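Local coordinates for DegV family protein (Streptococcus agalactiae, PDB 3LUP) that binds the long-chain fatty acid elaidic acid and may take part in lipid transport or fatty acid metabolism, at residues A7-T12 against G89-A94. Sequence-based numbering, arbitrary orientation.
Sequences ALITDT and GLFIAA
D11 carries its CG between the backbone N and the carbonyl carbon (chi1 51°), and T10 holds OG1 anti to its own N (chi1 -176°); from these positions carboxylate and hydroxyl meet the backbone of 89-94. The two segments run as neighbouring parallel strands, bridged at I9 and G89, where I9 O accepts L90 N at 2.7 Å in a nearly straight bond. Further along, side chains of 7-12 bind the backbone of 89-94. Threonine suits its place because its hydroxyl sits one bond from CB: T10 OG1 donates to L90 O at 3.0 Å, an oxygen that Q127 of helix 124-138 also grips. Aspartate acts one residue later: the syn lone pair of D11 OD2 receives I92 N at 3.0 Å, while OD1 is hydrogen-bonded to S13 OG, so both oxygens are engaged. F91 turns its ring to the I9 side, the two side chains lying side by side and pointing the same way. I9 CG2 packs against F91 CE1, I9 O sits over one face toward the rim, and D11 OD2 lies at the edge, near the ring plane. All eight touching residues are buried; an ionised carboxylate there would be stabilised by I92 N and the S13 hydroxyl. The bond from I92 N to D11 OD2 is thus one tie between strand 6-11 and the loop that carries I92 beside the bound elaidic acid.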
loop_
_atom_site.group_PDB
_atom_site.type_symbol
_atom_site.label_atom_id
_atom_site.label_comp_id
_atom_site.label_asym_id
_atom_site.label_seq_id
_atom_site.Cartn_x
_atom_site.Cartn_y
_atom_site.Cartn_z
ATOM N N ALA A 7 -6.773 14.706 12.568
ATOM C CA ALA A 7 -7.243 14.287 11.265
ATOM C C ALA A 7 -6.318 13.222 10.710
ATOM O O ALA A 7 -5.097 13.230 10.973
ATOM C CB ALA A 7 -7.319 15.444 10.334
ATOM N N LEU A 8 -6.896 12.304 9.944
ATOM C CA LEU A 8 -6.093 11.331 9.241
ATOM C C LEU A 8 -6.174 11.447 7.736
ATOM O O LEU A 8 -7.258 11.378 7.145
ATOM C CB LEU A 8 -6.384 9.899 9.714
ATOM C CG LEU A 8 -5.281 9.537 10.705
ATOM C CD1 LEU A 8 -5.778 9.702 12.126
ATOM C CD2 LEU A 8 -4.709 8.156 10.461
ATOM N N ILE A 9 -5.011 11.643 7.118
ATOM C CA ILE A 9 -4.959 11.721 5.664
ATOM C C ILE A 9 -4.161 10.567 5.052
ATOM O O ILE A 9 -3.076 10.178 5.541
ATOM C CB ILE A 9 -4.453 13.096 5.140
ATOM C CG1 ILE A 9 -5.345 14.229 5.629
ATOM C CG2 ILE A 9 -4.506 13.150 3.634
ATOM C CD1 ILE A 9 -4.986 14.770 6.976
ATOM N N THR A 10 -4.741 10.028 3.984
ATOM C CA THR A 10 -4.160 8.937 3.243
ATOM C C THR A 10 -4.516 9.087 1.777
ATOM O O THR A 10 -5.125 10.073 1.396
ATOM C CB THR A 10 -4.628 7.570 3.792
ATOM O OG1 THR A 10 -3.943 6.523 3.083
ATOM C CG2 THR A 10 -6.133 7.404 3.646
ATOM N N ASP A 11 -4.127 8.120 0.958
ATOM C CA ASP A 11 -4.452 8.162 -0.451
ATOM C C ASP A 11 -5.178 6.883 -0.813
ATOM O O ASP A 11 -5.282 5.982 0.000
ATOM C CB ASP A 11 -3.195 8.378 -1.301
ATOM C CG ASP A 11 -2.075 7.402 -0.952
ATOM O OD1 ASP A 11 -2.302 6.161 -1.048
ATOM O OD2 ASP A 11 -0.972 7.889 -0.575
ATOM N N THR A 12 -5.700 6.818 -2.027
ATOM C CA THR A 12 -6.532 5.697 -2.441
ATOM C C THR A 12 -5.758 4.382 -2.655
ATOM O O THR A 12 -6.377 3.347 -2.907
ATOM C CB THR A 12 -7.343 6.025 -3.694
ATOM O OG1 THR A 12 -6.442 6.298 -4.764
ATOM C CG2 THR A 12 -8.226 7.235 -3.458
ATOM N N GLY A 89 -0.473 12.145 8.372
ATOM C CA GLY A 89 -0.553 11.785 6.956
ATOM C C GLY A 89 0.196 10.490 6.722
ATOM O O GLY A 89 1.422 10.425 6.924
ATOM N N LEU A 90 -0.555 9.460 6.321
ATOM C CA LEU A 90 -0.022 8.108 6.058
ATOM C C LEU A 90 -0.228 7.696 4.589
ATOM O O LEU A 90 -1.235 7.075 4.216
ATOM C CB LEU A 90 -0.655 7.083 6.999
ATOM C CG LEU A 90 -0.343 7.199 8.489
ATOM C CD1 LEU A 90 -1.146 6.159 9.258
ATOM C CD2 LEU A 90 1.142 7.037 8.759
ATOM N N PHE A 91 0.746 8.068 3.766
ATOM C CA PHE A 91 0.648 7.889 2.333
ATOM C C PHE A 91 1.552 6.770 1.827
ATOM O O PHE A 91 2.443 6.284 2.547
ATOM C CB PHE A 91 0.999 9.193 1.616
ATOM C CG PHE A 91 0.242 10.383 2.124
ATOM C CD1 PHE A 91 -1.104 10.556 1.798
ATOM C CD2 PHE A 91 0.875 11.325 2.932
ATOM C CE1 PHE A 91 -1.814 11.640 2.280
ATOM C CE2 PHE A 91 0.189 12.420 3.408
ATOM C CZ PHE A 91 -1.169 12.584 3.090
ATOM N N ILE A 92 1.292 6.377 0.579
ATOM C CA ILE A 92 2.138 5.488 -0.213
ATOM C C ILE A 92 3.669 5.645 0.049
ATOM O O ILE A 92 4.182 6.764 0.218
ATOM C CB ILE A 92 1.769 5.668 -1.718
ATOM C CG1 ILE A 92 2.462 4.643 -2.607
ATOM C CG2 ILE A 92 2.065 7.084 -2.203
ATOM C CD1 ILE A 92 1.651 4.279 -3.848
ATOM N N ALA A 93 4.373 4.510 0.107
ATOM C CA ALA A 93 5.838 4.442 0.287
ATOM C C ALA A 93 6.668 5.467 -0.489
ATOM O O ALA A 93 6.523 5.598 -1.701
ATOM C CB ALA A 93 6.318 3.040 -0.076
ATOM N N ALA A 94 7.565 6.160 0.207
ATOM C CA ALA A 94 8.590 7.031 -0.420
ATOM C C ALA A 94 9.383 6.347 -1.545
ATOM O O ALA A 94 9.780 6.995 -2.507
ATOM C CB ALA A 94 9.562 7.557 0.647
#